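Local coordinates for 2-aminomuconate 6-semialdehyde dehydrogenase (Burkholderia cenocepacia, PDB 4U3W), which probably catalyses, as an aldehyde dehydrogenase, the NAD(P)+-dependent oxidation of 2-aminomuconate 6-semialdehyde to 2-aminomuconate, at residues N41-P44 / V45-R48; L60-S63 / A64-A68; D78-P81 / A82-A85; E422-V425 / V426-N430. One frame throughout, in Å; residues are numbered along the deposited sequence.

Interaction 1. Residues N41-P44 / V45-R48; sequences NLSP and VDGR. With MG (magnesium ion), chain C.
Leu42 and Ser43 meet Gly47 and Arg48 round the hairpin turn that joins strand 38-42 to strand 49-54, with Asn41 at the strand end. Asn41 OD1 accepts from a water that coordinates the magnesium ion, while its ND2 is held by Asp109. The carbonyl of Leu42 ligates the magnesium ion directly, with O at 2.5 Å from the metal; four waters join it, and Glu200 belongs to the same site. The Leu42 side chain places CD2 3.8 Å from Gly47 O. Ser43 N gives a nearly straight bond (171°) to Arg48 O at 2.8 Å, and Ser43 O takes Gly47 N at 2.9 Å from above its carbonyl plane. With OG anti to the backbone N (chi1 168°), the Ser43 hydroxyl is turned into the loop, where it accepts from Val45 N at 2.9 Å and, weakly, from Asp46 N. Pro44 follows, its ring packing on Pro347. Asp46 OD1 takes Arg48 N at 2.9 Å, an Asx turn, and Arg48 NH1 bridges to Asp46 OD2 at 3.1 Å. Ser43 thus accepts from three backbone N-H groups of the turn, one weakly, and the salt bridge probably steadies the Arg48 guanidinium over Ser43.

Interaction 2. Residues L60-S63 / A64-A68; sequences LVDS and AVQAA
Asp62 and Gln66, one helical turn apart, make the side-chain hydrogen bond of this contact: Gln66 NE2 donates to Asp62 OD1 at 2.8 Å with an N-H...O angle of 156°. The acceptor lies near the plane of the amide, whereas the donor reaches OD1 from above the carboxylate plane; the two planes are 45° apart. Gln66 gets there by folding back, its chain bent at chi2 (-44°), which also lays CG 3.1 Å from Asp62 O. Both polar ends have further partners, since Asp62 OD1 also accepts from His240 NE2, and Gln66 NE2 also donates to Asp242 OD2. The pair therefore ties the helix to the loop before strand 245-249.

The backbone bonds are those of a regular alpha-helix, i to i+4, within helix 58-76. Ala64 N reaches Leu60 O at 3.0 Å, Val65 N reaches Val61 O at 3.1 Å, and Ala67 N reaches Ser63 O at 3.0 Å. Ser63 OG bonds back to Ala59 O, so this hydroxyl, too, is engaged with the helix itself.

Van der Waals contacts complete the account. Val65 CG2 rests 3.4 Å from Val61 O, and the same side chain lies beside the His240 and Asp242 loop. Ala64 and Ala68 bear on Val194 of strand 192-196, Ala67 and Ala68 on Asn223 of strand 222-224, and Leu60 on His26 and Ile28 of strand 23-28.

Interaction 3. Residues D78-P81 / A82-A85; sequences DTTP and AQRA
Thr80 and Gln83 form a capping box at the start of helix 81-96, with Thr80 as the N-cap. Gln83 N donates to Thr80 OG1 at 3.0 Å (162°), and in return Thr80 N donates to Gln83 OE1 at 2.8 Å. This second bond is also fairly straight, although its donor stands above the plane of the amide carbonyl. Thr80 OG1 is brought over the first turn by chi1 of 64°, between the backbone N and the carbonyl carbon, and there it also touches Gln83 CG at 3.2 Å.

The tight part of the contact lies around buried Arg84. Arg84 N donates to Thr80 O at 2.9 Å, the opening i to i+4 bond of the helix, and its extended chain runs back past the cap to Thr79. Thr79 OG1 bonds to Trp76 O, so one hydroxyl links the preceding helix 58-76 to the arginine. Behind this turn, Ala85 packs on Ala133 and Arg137 of helix 114-138, and Pro81 on Val136.

The solvent side is looser at Asp78 and Ala82, whereas Gln83 is exposed yet held by the box. Asp78 comes no nearer to Gln83 OE1 than 4.4 Å, through its backbone O. Thr80 and Pro81 are partly covered by His147 of a second subunit. On the buried side, Arg84 NE donates a hydrogen bond to Thr79 OG1 at 2.9 Å (157°), the hydroxyl oxygen close to the guanidinium plane.

Interaction 4. Residues E422-V425 / V426-N430; sequences EAEV and VKRVN
This is a local, intrahelical contact between successive turns of helix 422-430, an alpha-helix packed on the seven-stranded mixed sheet that includes strands 277-281, 309-315 and 413-419. The backbone evidence is an i to i+4 ladder: Val426 N to Glu422 O at 3.2 Å, Lys427 N to Ala423 O at 3.3 Å, and Val429 N to Val425 O at 2.9 Å.

Val425 and Val429 both touch Tyr313 and Val280, and through these shared contacts they set a nonpolar face on the sheet. Between them, Val429 CG2 lies 3.3 Å from Val425 O. Val426 touches Gln454 in a loop. At the exposed flank, Lys427 lays its CG 3.4 Å from Ala423 O before the chain runs off from the first segment.

An i to i+4 salt bridge lies along strand 413-419, where Glu424 and Arg428 both touch Phe419. The two side chains run side by side, their carboxylate and guanidinium planes only 1° apart. The arginine chain bends at chi3 (68°), bringing NH1 beside the acid. Neither charge relies on this pair alone: Arg428 NE has a salt bridge to Asp400, its NH1 also binds Pro418 O, and Glu424 OE1 accepts from the backbone N of Asp420 and Asp421. Across the pair, Arg428 NH1 stands 3.0 Å from Glu424 OE2, approaching nearly along the C-O axis, with a bent N-H...O angle of 134°.

Overall arrangement
All four contacts are local and partly buried, but they sit at different places in the fold. Interaction 1 shapes a hairpin loop, combining backbone and hydroxyl bonds with a salt bridge and a carbonyl bound to magnesium. Interactions 2 and 4 lie within helices: a neutral amide bonds to a carboxylate in 60-68, a full salt bridge forms in 422-430. Helix 58-76 touches strands of two sheets; helix 422-430 packs on the seven-stranded one. Interaction 3 caps a helix start and alone meets another subunit. Helices 58-76 and 81-96 are consecutive, so interactions 2 and 3 lie close, nearest atoms about 11 Å apart, whereas interaction 4 is on the opposite side of the chain's centre from both.

Interaction 1. Residues N41-P44 / V45-R48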
ATOM      1  N   ASN A  41      19.691  22.867 -37.756  1.00 30.18           N
ATOM      2  CA  ASN A  41      18.344  22.303 -37.437  1.00 25.95           C
ATOM      3  C   ASN A  41      17.476  22.574 -38.676  1.00 25.66           C
ATOM      4  O   ASN A  41      17.327  23.711 -39.065  1.00 27.16           O
ATOM      5  CB  ASN A  41      17.746  22.942 -36.181  1.00 24.88           C
ATOM      6  CG  ASN A  41      16.305  22.428 -35.862  1.00 28.79           C
ATOM      7  OD1 ASN A  41      15.934  21.318 -36.228  1.00 28.68           O
ATOM      8  ND2 ASN A  41      15.536  23.230 -35.132  1.00 26.91           N
ATOM      9  N   LEU A  42      17.004  21.531 -39.338  1.00 27.63           N
ATOM     10  CA  LEU A  42      16.259  21.681 -40.610  1.00 29.90           C
ATOM     11  C   LEU A  42      14.805  21.290 -40.456  1.00 25.80           C
ATOM     12  O   LEU A  42      14.482  20.356 -39.713  1.00 28.08           O
ATOM     13  CB  LEU A  42      16.874  20.833 -41.721  1.00 33.31           C
ATOM     14  CG  LEU A  42      18.352  21.045 -41.986  1.00 33.41           C
ATOM     15  CD1 LEU A  42      18.824  20.015 -43.017  1.00 39.04           C
ATOM     16  CD2 LEU A  42      18.600  22.475 -42.447  1.00 28.74           C
ATOM     17  N   SER A  43      13.917  22.021 -41.136  1.00 27.48           N
ATOM     18  CA  SER A  43      12.478  21.718 -41.106  1.00 25.87           C
ATOM     19  C   SER A  43      12.113  20.412 -41.831  1.00 25.91           C
ATOM     20  O   SER A  43      12.526  20.180 -42.943  1.00 26.42           O
ATOM     21  CB  SER A  43      11.687  22.863 -41.763  1.00 28.42           C
ATOM     22  OG  SER A  43      10.351  22.434 -41.973  1.00 30.36           O
ATOM     23  N   PRO A  44      11.260  19.589 -41.245  1.00 23.91           N
ATOM     24  CA  PRO A  44      10.840  18.401 -41.982  1.00 25.61           C
ATOM     25  C   PRO A  44       9.674  18.721 -42.947  1.00 25.36           C
ATOM     26  O   PRO A  44       9.232  17.880 -43.688  1.00 25.85           O
ATOM     27  CB  PRO A  44      10.391  17.468 -40.871  1.00 27.18           C
ATOM     28  CG  PRO A  44       9.822  18.412 -39.844  1.00 28.12           C
ATOM     29  CD  PRO A  44      10.727  19.618 -39.877  1.00 25.56           C
ATOM     30  N   VAL A  45       9.172  19.944 -42.893  1.00 26.38           N
ATOM     31  CA  VAL A  45       8.086  20.346 -43.807  1.00 28.77           C
ATOM     32  C   VAL A  45       8.658  20.822 -45.164  1.00 28.42           C
ATOM     33  O   VAL A  45       8.148  20.433 -46.222  1.00 26.75           O
ATOM     34  CB  VAL A  45       7.231  21.464 -43.225  1.00 29.71           C
ATOM     35  CG1 VAL A  45       6.178  21.920 -44.256  1.00 30.70           C
ATOM     36  CG2 VAL A  45       6.530  20.974 -41.943  1.00 28.06           C
ATOM     37  N   ASP A  46       9.691  21.670 -45.154  1.00 27.66           N
ATOM     38  CA  ASP A  46      10.243  22.161 -46.442  1.00 29.45           C
ATOM     39  C   ASP A  46      11.780  22.138 -46.500  1.00 29.97           C
ATOM     40  O   ASP A  46      12.390  22.662 -47.448  1.00 33.33           O
ATOM     41  CB  ASP A  46       9.752  23.582 -46.751  1.00 30.87           C
ATOM     42  CG  ASP A  46      10.181  24.597 -45.686  1.00 36.08           C
ATOM     43  OD1 ASP A  46      11.122  24.293 -44.881  1.00 32.05           O
ATOM     44  OD2 ASP A  46       9.580  25.708 -45.681  1.00 37.56           O
ATOM     45  N   GLY A  47      12.421  21.558 -45.496  1.00 28.89           N
ATOM     46  CA  GLY A  47      13.889  21.456 -45.513  1.00 28.34           C
ATOM     47  C   GLY A  47      14.682  22.720 -45.223  1.00 32.96           C
ATOM     48  O   GLY A  47      15.935  22.709 -45.215  1.00 38.08           O
ATOM     49  N   ARG A  48      14.007  23.826 -44.977  1.00 33.16           N
ATOM     50  CA  ARG A  48      14.716  25.099 -44.714  1.00 33.12           C
ATOM     51  C   ARG A  48      15.466  24.999 -43.382  1.00 32.09           C
ATOM     52  O   ARG A  48      15.039  24.260 -42.485  1.00 29.01           O
ATOM     53  CB  ARG A  48      13.718  26.282 -44.660  1.00 34.93           C
ATOM     54  CG  ARG A  48      12.870  26.328 -43.318  1.00 55.33           C
ATOM     55  CD  ARG A  48      11.508  27.071 -43.383  1.00 58.01           C
ATOM     56  NE  ARG A  48      10.841  27.106 -42.071  1.00 58.01           N
ATOM     57  CZ  ARG A  48       9.710  26.472 -41.739  1.00 60.00           C
ATOM     58  NH1 ARG A  48       9.044  25.754 -42.634  1.00 64.45           N
ATOM     59  NH2 ARG A  48       9.212  26.573 -40.501  1.00 58.10           N
TER
HETATM   60 MG    MG C 501      15.274  18.108 -38.915  1.00 38.16          MG
HETATM   61  O   HOH W   1      14.662  19.262 -37.159  1.00 26.46           O
HETATM   62  O   HOH W   2      17.154  18.837 -38.291  1.00 33.45           O
HETATM   63  O   HOH W   3      17.304  17.131 -40.193  1.00 43.60           O
HETATM   64  O   HOH W   4      14.235  17.120 -40.830  1.00 31.81           O

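Interaction 2. Residues L60-S63 / A64-A68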
ATOM      1  N   LEU A  60      32.846  19.198 -22.430  1.00 34.69           N
ATOM      2  CA  LEU A  60      31.631  19.938 -22.020  1.00 33.35           C
ATOM      3  C   LEU A  60      30.584  19.042 -21.327  1.00 34.29           C
ATOM      4  O   LEU A  60      29.980  19.426 -20.296  1.00 32.49           O
ATOM      5  CB  LEU A  60      31.023  20.651 -23.217  1.00 33.39           C
ATOM      6  CG  LEU A  60      30.001  21.716 -22.779  1.00 36.24           C
ATOM      7  CD1 LEU A  60      30.704  22.660 -21.770  1.00 39.99           C
ATOM      8  CD2 LEU A  60      29.476  22.488 -23.961  1.00 33.75           C
ATOM      9  N   VAL A  61      30.368  17.843 -21.849  1.00 31.28           N
ATOM     10  CA  VAL A  61      29.526  16.915 -21.126  1.00 31.95           C
ATOM     11  C   VAL A  61      30.031  16.692 -19.687  1.00 35.68           C
ATOM     12  O   VAL A  61      29.242  16.737 -18.720  1.00 32.33           O
ATOM     13  CB  VAL A  61      29.400  15.565 -21.884  1.00 30.45           C
ATOM     14  CG1 VAL A  61      28.719  14.497 -20.990  1.00 25.80           C
ATOM     15  CG2 VAL A  61      28.648  15.783 -23.232  1.00 30.54           C
ATOM     16  N   ASP A  62      31.340  16.521 -19.513  1.00 36.34           N
ATOM     17  CA  ASP A  62      31.865  16.296 -18.173  1.00 37.87           C
ATOM     18  C   ASP A  62      31.618  17.522 -17.274  1.00 37.72           C
ATOM     19  O   ASP A  62      31.330  17.379 -16.092  1.00 37.74           O
ATOM     20  CB  ASP A  62      33.377  15.948 -18.235  1.00 34.99           C
ATOM     21  CG  ASP A  62      34.052  16.050 -16.876  1.00 42.50           C
ATOM     22  OD1 ASP A  62      33.780  15.194 -16.012  1.00 46.11           O
ATOM     23  OD2 ASP A  62      34.863  16.987 -16.643  1.00 47.34           O
ATOM     24  N   SER A  63      31.781  18.719 -17.836  1.00 36.63           N
ATOM     25  CA  SER A  63      31.445  19.953 -17.120  1.00 39.53           C
ATOM     26  C   SER A  63      29.998  19.942 -16.574  1.00 36.04           C
ATOM     27  O   SER A  63      29.746  20.407 -15.492  1.00 36.08           O
ATOM     28  CB  SER A  63      31.633  21.177 -18.021  1.00 41.31           C
ATOM     29  OG  SER A  63      33.013  21.299 -18.370  1.00 46.91           O
ATOM     30  N   ALA A  64      29.063  19.498 -17.395  1.00 32.77           N
ATOM     31  CA  ALA A  64      27.652  19.512 -17.016  1.00 33.72           C
ATOM     32  C   ALA A  64      27.433  18.534 -15.864  1.00 34.20           C
ATOM     33  O   ALA A  64      26.708  18.825 -14.897  1.00 32.82           O
ATOM     34  CB  ALA A  64      26.804  19.169 -18.222  1.00 32.01           C
ATOM     35  N   VAL A  65      28.081  17.372 -15.938  1.00 33.62           N
ATOM     36  CA  VAL A  65      27.949  16.387 -14.870  1.00 36.42           C
ATOM     37  C   VAL A  65      28.539  16.903 -13.546  1.00 37.46           C
ATOM     38  O   VAL A  65      27.944  16.720 -12.443  1.00 35.43           O
ATOM     39  CB  VAL A  65      28.626  15.053 -15.283  1.00 32.57           C
ATOM     40  CG1 VAL A  65      28.511  14.032 -14.142  1.00 35.63           C
ATOM     41  CG2 VAL A  65      27.941  14.518 -16.556  1.00 28.04           C
ATOM     42  N   GLN A  66      29.682  17.587 -13.634  1.00 34.96           N
ATOM     43  CA  GLN A  66      30.289  18.081 -12.410  1.00 37.73           C
ATOM     44  C   GLN A  66      29.438  19.202 -11.790  1.00 36.58           C
ATOM     45  O   GLN A  66      29.419  19.318 -10.585  1.00 38.26           O
ATOM     46  CB  GLN A  66      31.728  18.586 -12.665  1.00 39.39           C
ATOM     47  CG  GLN A  66      32.678  17.507 -13.280  1.00 53.29           C
ATOM     48  CD  GLN A  66      32.560  16.117 -12.634  1.00 56.59           C
ATOM     49  OE1 GLN A  66      32.361  15.982 -11.436  1.00 57.37           O
ATOM     50  NE2 GLN A  66      32.660  15.083 -13.452  1.00 59.61           N
ATOM     51  N   ALA A  67      28.819  20.050 -12.625  1.00 33.98           N
ATOM     52  CA  ALA A  67      27.927  21.114 -12.143  1.00 37.38           C
ATOM     53  C   ALA A  67      26.720  20.510 -11.412  1.00 35.51           C
ATOM     54  O   ALA A  67      26.280  21.027 -10.375  1.00 33.56           O
ATOM     55  CB  ALA A  67      27.431  22.002 -13.299  1.00 35.72           C
ATOM     56  N   ALA A  68      26.206  19.427 -11.980  1.00 35.43           N
ATOM     57  CA  ALA A  68      25.049  18.714 -11.394  1.00 36.97           C
ATOM     58  C   ALA A  68      25.448  18.125 -10.055  1.00 38.59           C
ATOM     59  O   ALA A  68      24.704  18.232  -9.078  1.00 36.65           O
ATOM     60  CB  ALA A  68      24.530  17.615 -12.364  1.00 32.49           C
TER

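Interaction 3. Residues D78-P81 / A82-A85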
ATOM      1  N   ASP A  78      19.012  18.383  -0.207  1.00 48.36           N
ATOM      2  CA  ASP A  78      18.308  18.485   1.045  1.00 51.60           C
ATOM      3  C   ASP A  78      16.924  19.200   0.964  1.00 49.83           C
ATOM      4  O   ASP A  78      16.285  19.450   2.003  1.00 50.67           O
ATOM      5  CB  ASP A  78      19.195  19.196   2.055  1.00 57.55           C
ATOM      6  CG  ASP A  78      20.526  18.463   2.295  1.00 61.57           C
ATOM      7  OD1 ASP A  78      20.539  17.209   2.428  1.00 61.47           O
ATOM      8  OD2 ASP A  78      21.556  19.167   2.346  1.00 64.52           O
ATOM      9  N   THR A  79      16.440  19.515  -0.231  1.00 44.44           N
ATOM     10  CA  THR A  79      15.082  20.090  -0.329  1.00 43.32           C
ATOM     11  C   THR A  79      14.019  19.119   0.226  1.00 43.04           C
ATOM     12  O   THR A  79      14.200  17.906   0.165  1.00 42.51           O
ATOM     13  CB  THR A  79      14.731  20.469  -1.775  1.00 40.47           C
ATOM     14  OG1 THR A  79      15.009  19.379  -2.671  1.00 38.62           O
ATOM     15  CG2 THR A  79      15.575  21.680  -2.243  1.00 39.29           C
ATOM     16  N   THR A  80      12.920  19.649   0.762  1.00 41.88           N
ATOM     17  CA  THR A  80      11.781  18.809   1.149  1.00 43.88           C
ATOM     18  C   THR A  80      10.854  18.510  -0.038  1.00 41.70           C
ATOM     19  O   THR A  80      10.830  19.256  -1.005  1.00 38.82           O
ATOM     20  CB  THR A  80      10.902  19.488   2.206  1.00 45.10           C
ATOM     21  OG1 THR A  80      10.339  20.664   1.594  1.00 42.72           O
ATOM     22  CG2 THR A  80      11.701  19.836   3.466  1.00 47.72           C
ATOM     23  N   PRO A  81      10.021  17.463   0.083  1.00 31.85           N
ATOM     24  CA  PRO A  81       9.042  17.214  -0.983  1.00 34.23           C
ATOM     25  C   PRO A  81       8.140  18.426  -1.240  1.00 34.59           C
ATOM     26  O   PRO A  81       7.801  18.722  -2.398  1.00 34.09           O
ATOM     27  CB  PRO A  81       8.226  16.013  -0.453  1.00 34.52           C
ATOM     28  CG  PRO A  81       9.189  15.276   0.426  1.00 34.38           C
ATOM     29  CD  PRO A  81      10.030  16.375   1.084  1.00 33.01           C
ATOM     30  N   ALA A  82       7.764  19.146  -0.193  1.00 34.91           N
ATOM     31  CA  ALA A  82       6.939  20.332  -0.410  1.00 34.81           C
ATOM     32  C   ALA A  82       7.670  21.369  -1.256  1.00 33.16           C
ATOM     33  O   ALA A  82       7.096  21.977  -2.174  1.00 32.25           O
ATOM     34  CB  ALA A  82       6.503  20.933   0.952  1.00 35.61           C
ATOM     35  N   GLN A  83       8.948  21.579  -0.941  1.00 32.51           N
ATOM     36  CA  GLN A  83       9.792  22.516  -1.696  1.00 31.63           C
ATOM     37  C   GLN A  83       9.925  22.072  -3.144  1.00 32.11           C
ATOM     38  O   GLN A  83       9.876  22.908  -4.071  1.00 31.78           O
ATOM     39  CB  GLN A  83      11.177  22.643  -1.057  1.00 33.80           C
ATOM     40  CG  GLN A  83      11.115  23.444   0.278  1.00 45.67           C
ATOM     41  CD  GLN A  83      12.382  23.347   1.095  1.00 47.97           C
ATOM     42  OE1 GLN A  83      13.202  22.456   0.905  1.00 46.87           O
ATOM     43  NE2 GLN A  83      12.572  24.310   1.990  1.00 50.45           N
ATOM     44  N   ARG A  84      10.119  20.772  -3.345  1.00 30.86           N
ATOM     45  CA  ARG A  84      10.250  20.286  -4.725  1.00 28.60           C
ATOM     46  C   ARG A  84       8.946  20.439  -5.502  1.00 29.46           C
ATOM     47  O   ARG A  84       8.936  20.881  -6.667  1.00 29.63           O
ATOM     48  CB  ARG A  84      10.693  18.834  -4.735  1.00 27.73           C
ATOM     49  CG  ARG A  84      12.186  18.625  -4.293  1.00 35.67           C
ATOM     50  CD  ARG A  84      12.277  17.181  -3.840  1.00 38.42           C
ATOM     51  NE  ARG A  84      13.476  16.898  -3.113  1.00 44.08           N
ATOM     52  CZ  ARG A  84      13.710  15.768  -2.464  1.00 49.43           C
ATOM     53  NH1 ARG A  84      12.779  14.818  -2.447  1.00 48.18           N
ATOM     54  NH2 ARG A  84      14.894  15.598  -1.833  1.00 51.80           N
ATOM     55  N   ALA A  85       7.838  20.084  -4.847  1.00 30.23           N
ATOM     56  CA  ALA A  85       6.537  20.170  -5.508  1.00 30.30           C
ATOM     57  C   ALA A  85       6.297  21.613  -5.879  1.00 30.86           C
ATOM     58  O   ALA A  85       5.774  21.908  -6.945  1.00 30.49           O
ATOM     59  CB  ALA A  85       5.374  19.600  -4.595  1.00 30.64           C
TER

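Interaction 4. Residues E422-V425 / V426-N430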
ATOM      1  N   GLU A 422      -9.574 -17.483 -30.971  1.00 41.62           N
ATOM      2  CA  GLU A 422      -8.985 -16.760 -29.878  1.00 40.63           C
ATOM      3  C   GLU A 422      -7.607 -17.287 -29.463  1.00 41.40           C
ATOM      4  O   GLU A 422      -6.674 -16.504 -29.306  1.00 39.49           O
ATOM      5  CB  GLU A 422      -9.937 -16.797 -28.702  1.00 40.25           C
ATOM      6  CG  GLU A 422      -9.511 -15.853 -27.607  1.00 39.26           C
ATOM      7  CD  GLU A 422     -10.553 -15.823 -26.513  1.00 40.87           C
ATOM      8  OE1 GLU A 422     -11.629 -15.263 -26.746  1.00 41.84           O
ATOM      9  OE2 GLU A 422     -10.304 -16.369 -25.429  1.00 41.55           O
ATOM     10  N   ALA A 423      -7.464 -18.601 -29.291  1.00 42.05           N
ATOM     11  CA  ALA A 423      -6.174 -19.137 -28.872  1.00 43.79           C
ATOM     12  C   ALA A 423      -5.078 -18.818 -29.913  1.00 47.59           C
ATOM     13  O   ALA A 423      -3.909 -18.552 -29.574  1.00 46.78           O
ATOM     14  CB  ALA A 423      -6.291 -20.644 -28.636  1.00 45.13           C
ATOM     15  N   GLU A 424      -5.488 -18.844 -31.183  1.00 47.33           N
ATOM     16  CA  GLU A 424      -4.638 -18.549 -32.310  1.00 46.88           C
ATOM     17  C   GLU A 424      -4.110 -17.130 -32.306  1.00 42.48           C
ATOM     18  O   GLU A 424      -2.894 -16.906 -32.431  1.00 38.96           O
ATOM     19  CB  GLU A 424      -5.403 -18.796 -33.612  1.00 50.27           C
ATOM     20  CG  GLU A 424      -4.641 -18.341 -34.856  1.00 50.09           C
ATOM     21  CD  GLU A 424      -5.544 -17.959 -36.028  1.00 47.90           C
ATOM     22  OE1 GLU A 424      -6.745 -18.221 -35.973  1.00 48.06           O
ATOM     23  OE2 GLU A 424      -5.057 -17.365 -36.996  1.00 48.15           O
ATOM     24  N   VAL A 425      -5.002 -16.151 -32.173  1.00 40.44           N
ATOM     25  CA  VAL A 425      -4.540 -14.765 -32.301  1.00 38.66           C
ATOM     26  C   VAL A 425      -3.686 -14.357 -31.081  1.00 35.58           C
ATOM     27  O   VAL A 425      -2.802 -13.521 -31.188  1.00 34.37           O
ATOM     28  CB  VAL A 425      -5.746 -13.776 -32.506  1.00 39.58           C
ATOM     29  CG1 VAL A 425      -6.462 -13.454 -31.193  1.00 37.62           C
ATOM     30  CG2 VAL A 425      -5.280 -12.495 -33.156  1.00 38.32           C
ATOM     31  N   VAL A 426      -3.958 -14.937 -29.916  1.00 38.01           N
ATOM     32  CA  VAL A 426      -3.120 -14.681 -28.752  1.00 36.22           C
ATOM     33  C   VAL A 426      -1.662 -15.116 -29.077  1.00 40.96           C
ATOM     34  O   VAL A 426      -0.706 -14.371 -28.823  1.00 38.79           O
ATOM     35  CB  VAL A 426      -3.652 -15.420 -27.506  1.00 35.62           C
ATOM     36  CG1 VAL A 426      -2.593 -15.444 -26.407  1.00 34.79           C
ATOM     37  CG2 VAL A 426      -4.968 -14.731 -26.970  1.00 33.82           C
ATOM     38  N   LYS A 427      -1.504 -16.308 -29.646  1.00 41.10           N
ATOM     39  CA  LYS A 427      -0.189 -16.794 -30.046  1.00 43.60           C
ATOM     40  C   LYS A 427       0.460 -15.891 -31.072  1.00 43.05           C
ATOM     41  O   LYS A 427       1.676 -15.617 -30.980  1.00 41.43           O
ATOM     42  CB  LYS A 427      -0.254 -18.215 -30.607  1.00 48.17           C
ATOM     43  CG  LYS A 427      -0.594 -19.259 -29.565  1.00 54.62           C
ATOM     44  CD  LYS A 427      -0.631 -20.663 -30.181  1.00 61.68           C
ATOM     45  CE  LYS A 427      -1.177 -21.692 -29.195  1.00 67.76           C
ATOM     46  NZ  LYS A 427      -0.287 -21.785 -28.007  1.00 71.09           N
ATOM     47  N   ARG A 428      -0.323 -15.415 -32.043  1.00 41.20           N
ATOM     48  CA  ARG A 428       0.273 -14.567 -33.101  1.00 40.89           C
ATOM     49  C   ARG A 428       0.732 -13.191 -32.544  1.00 37.86           C
ATOM     50  O   ARG A 428       1.793 -12.654 -32.898  1.00 38.48           O
ATOM     51  CB  ARG A 428      -0.738 -14.395 -34.236  1.00 39.45           C
ATOM     52  CG  ARG A 428      -1.052 -15.750 -34.870  1.00 41.74           C
ATOM     53  CD  ARG A 428      -2.060 -15.685 -35.992  1.00 43.17           C
ATOM     54  NE  ARG A 428      -1.576 -14.987 -37.193  1.00 41.56           N
ATOM     55  CZ  ARG A 428      -2.386 -14.671 -38.207  1.00 42.62           C
ATOM     56  NH1 ARG A 428      -3.672 -14.989 -38.133  1.00 41.60           N
ATOM     57  NH2 ARG A 428      -1.933 -14.035 -39.275  1.00 42.08           N
ATOM     58  N   VAL A 429      -0.067 -12.640 -31.651  1.00 34.08           N
ATOM     59  CA  VAL A 429       0.320 -11.399 -31.000  1.00 32.88           C
ATOM     60  C   VAL A 429       1.632 -11.617 -30.232  1.00 33.04           C
ATOM     61  O   VAL A 429       2.554 -10.828 -30.383  1.00 33.84           O
ATOM     62  CB  VAL A 429      -0.798 -10.882 -30.034  1.00 30.34           C
ATOM     63  CG1 VAL A 429      -0.240  -9.758 -29.094  1.00 29.79           C
ATOM     64  CG2 VAL A 429      -2.009 -10.371 -30.820  1.00 29.95           C
ATOM     65  N   ASN A 430       1.739 -12.713 -29.469  1.00 33.13           N
ATOM     66  CA  ASN A 430       2.926 -12.930 -28.611  1.00 35.72           C
ATOM     67  C   ASN A 430       4.171 -13.427 -29.345  1.00 38.02           C
ATOM     68  O   ASN A 430       5.299 -13.353 -28.809  1.00 39.06           O
ATOM     69  CB  ASN A 430       2.579 -13.896 -27.477  1.00 36.67           C
ATOM     70  CG  ASN A 430       1.676 -13.248 -26.446  1.00 37.11           C
ATOM     71  OD1 ASN A 430       1.618 -12.023 -26.368  1.00 37.71           O
ATOM     72  ND2 ASN A 430       0.954 -14.060 -25.666  1.00 36.14           N
TER